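Local coordinates for protein 2-oxo-1,2-dihydroquinoline 8-monooxygenase, oxygenase component (Pseudomonas putida, PDB 1Z02) that probably hydroxylates 2-oxo-1,2-dihydroquinoline at carbon 8, passing electrons from a Rieske [2Fe-2S] cluster to a mononuclear iron that activates oxygen, at residues A[149-154]-A[161-166]. Sequence-based numbering, arbitrary orientation.
Sequences FVFVRE and DVPPLA
V162 meets F151 head-on, laying CG1 over one face of the ring. F151 points from the strand toward 161-166, and chi1 -174°, with CG anti to the backbone N, swings the ring so that one face lies against V162. Following the ring out from CB, F151 CG and CD2 lie against V162 CG1, CD2 at 3.8 Å. F151 CE2 is nearest V162 CG2. At the far end F151 CE1 and CZ abut P163 CD, CZ at 3.7 Å. V162 CG1 makes a CH-pi contact 3.9 Å from the F151 ring centroid, 15° off the normal. W44 and F157 also meet this ring at inclined planes. Were F151 replaced by an alanine, the V162 methyls and P163 CD would probably lose the ring they rest on, opening a gap between strand and loop. Two residues back, F149 takes L165 CD1 in an off-centre CH-pi contact, 4.2 Å from its centroid. The guanidinium of R153, salt-bridged to D159, brushes V162 CG2 through NH2. No hydrogen bond joins the segments; P163 O instead accepts one from W44 NE1. Alternate strand residues thus pack against the returning loop and the 3-10 start at L165, a largely apolar seam on the middle strand of antiparallel sheet 43-49, 147-152 and 141-144.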
loop_
_atom_site.group_PDB
_atom_site.type_symbol
_atom_site.label_atom_id
_atom_site.label_comp_id
_atom_site.label_asym_id
_atom_site.label_seq_id
_atom_site.Cartn_x
_atom_site.Cartn_y
_atom_site.Cartn_z
ATOM N N PHE A 149 0.716 32.250 6.371
ATOM C CA PHE A 149 -0.161 31.468 7.243
ATOM C C PHE A 149 -1.570 31.416 6.665
ATOM O O PHE A 149 -2.045 32.380 6.063
ATOM C CB PHE A 149 -0.232 32.064 8.658
ATOM C CG PHE A 149 1.080 32.060 9.391
ATOM C CD1 PHE A 149 1.987 33.111 9.241
ATOM C CD2 PHE A 149 1.414 31.001 10.231
ATOM C CE1 PHE A 149 3.211 33.101 9.926
ATOM C CE2 PHE A 149 2.621 30.980 10.914
ATOM C CZ PHE A 149 3.526 32.034 10.762
ATOM N N VAL A 150 -2.232 30.277 6.837
ATOM C CA VAL A 150 -3.589 30.104 6.341
ATOM C C VAL A 150 -4.456 29.620 7.485
ATOM O O VAL A 150 -4.012 28.822 8.311
ATOM C CB VAL A 150 -3.655 29.060 5.191
ATOM C CG1 VAL A 150 -5.081 28.884 4.725
ATOM C CG2 VAL A 150 -2.797 29.511 4.028
ATOM N N PHE A 151 -5.682 30.126 7.549
ATOM C CA PHE A 151 -6.617 29.722 8.591
ATOM C C PHE A 151 -7.441 28.571 8.015
ATOM O O PHE A 151 -8.411 28.797 7.274
ATOM C CB PHE A 151 -7.544 30.883 8.966
ATOM C CG PHE A 151 -8.435 30.592 10.140
ATOM C CD1 PHE A 151 -7.905 30.488 11.422
ATOM C CD2 PHE A 151 -9.799 30.388 9.962
ATOM C CE1 PHE A 151 -8.721 30.183 12.510
ATOM C CE2 PHE A 151 -10.627 30.081 11.050
ATOM C CZ PHE A 151 -10.083 29.978 12.324
ATOM N N VAL A 152 -7.044 27.344 8.348
ATOM C CA VAL A 152 -7.731 26.150 7.864
ATOM C C VAL A 152 -8.993 25.945 8.693
ATOM O O VAL A 152 -8.929 25.614 9.879
ATOM C CB VAL A 152 -6.817 24.911 7.972
ATOM C CG1 VAL A 152 -7.461 23.713 7.255
ATOM C CG2 VAL A 152 -5.456 25.232 7.370
ATOM N N ARG A 153 -10.146 26.138 8.059
ATOM C CA ARG A 153 -11.424 26.033 8.750
ATOM C C ARG A 153 -12.433 25.114 8.079
ATOM O O ARG A 153 -12.274 24.736 6.916
ATOM C CB ARG A 153 -12.043 27.431 8.867
ATOM C CG ARG A 153 -12.183 28.115 7.517
ATOM C CD ARG A 153 -13.048 29.353 7.570
ATOM N NE ARG A 153 -13.101 30.029 6.276
ATOM C CZ ARG A 153 -13.753 31.168 6.060
ATOM N NH1 ARG A 153 -13.749 31.719 4.854
ATOM N NH2 ARG A 153 -14.412 31.755 7.054
ATOM N N GLU A 154 -13.477 24.763 8.826
ATOM C CA GLU A 154 -14.548 23.927 8.296
ATOM C C GLU A 154 -15.339 24.823 7.350
ATOM O O GLU A 154 -15.331 26.051 7.493
ATOM C CB GLU A 154 -15.474 23.452 9.417
ATOM C CG GLU A 154 -14.780 22.865 10.628
ATOM C CD GLU A 154 -15.755 22.534 11.738
ATOM O OE1 GLU A 154 -16.382 21.458 11.689
ATOM O OE2 GLU A 154 -15.907 23.366 12.652
ATOM N N ASP A 161 -15.990 35.151 12.710
ATOM C CA ASP A 161 -15.428 34.462 13.867
ATOM C C ASP A 161 -13.933 34.171 13.763
ATOM O O ASP A 161 -13.327 33.684 14.718
ATOM C CB ASP A 161 -16.180 33.148 14.105
ATOM C CG ASP A 161 -17.607 33.364 14.595
ATOM O OD1 ASP A 161 -18.318 32.358 14.805
ATOM O OD2 ASP A 161 -18.007 34.535 14.778
ATOM N N VAL A 162 -13.336 34.450 12.606
ATOM C CA VAL A 162 -11.907 34.199 12.422
ATOM C C VAL A 162 -11.073 35.098 13.334
ATOM O O VAL A 162 -11.124 36.327 13.237
ATOM C CB VAL A 162 -11.478 34.402 10.956
ATOM C CG1 VAL A 162 -9.981 34.113 10.804
ATOM C CG2 VAL A 162 -12.292 33.478 10.053
ATOM N N PRO A 163 -10.289 34.482 14.234
ATOM C CA PRO A 163 -9.430 35.179 15.195
ATOM C C PRO A 163 -8.116 35.684 14.606
ATOM O O PRO A 163 -7.709 35.264 13.524
ATOM C CB PRO A 163 -9.203 34.118 16.260
ATOM C CG PRO A 163 -9.043 32.883 15.420
ATOM C CD PRO A 163 -10.185 33.019 14.412
ATOM N N PRO A 164 -7.437 36.600 15.311
ATOM C CA PRO A 164 -6.158 37.135 14.823
ATOM C C PRO A 164 -5.146 35.993 14.778
ATOM O O PRO A 164 -5.248 35.038 15.552
ATOM C CB PRO A 164 -5.776 38.169 15.884
ATOM C CG PRO A 164 -7.091 38.566 16.481
ATOM C CD PRO A 164 -7.863 37.278 16.547
ATOM N N LEU A 165 -4.177 36.091 13.873
ATOM C CA LEU A 165 -3.144 35.073 13.754
ATOM C C LEU A 165 -2.377 34.943 15.079
ATOM O O LEU A 165 -1.988 33.846 15.486
ATOM C CB LEU A 165 -2.184 35.450 12.618
ATOM C CG LEU A 165 -0.850 34.707 12.510
ATOM C CD1 LEU A 165 -1.091 33.244 12.146
ATOM C CD2 LEU A 165 0.019 35.406 11.472
ATOM N N ALA A 166 -2.172 36.071 15.751
ATOM C CA ALA A 166 -1.453 36.093 17.016
ATOM C C ALA A 166 -2.013 35.082 18.018
ATOM O O ALA A 166 -1.265 34.492 18.800
ATOM C CB ALA A 166 -1.494 37.509 17.607
#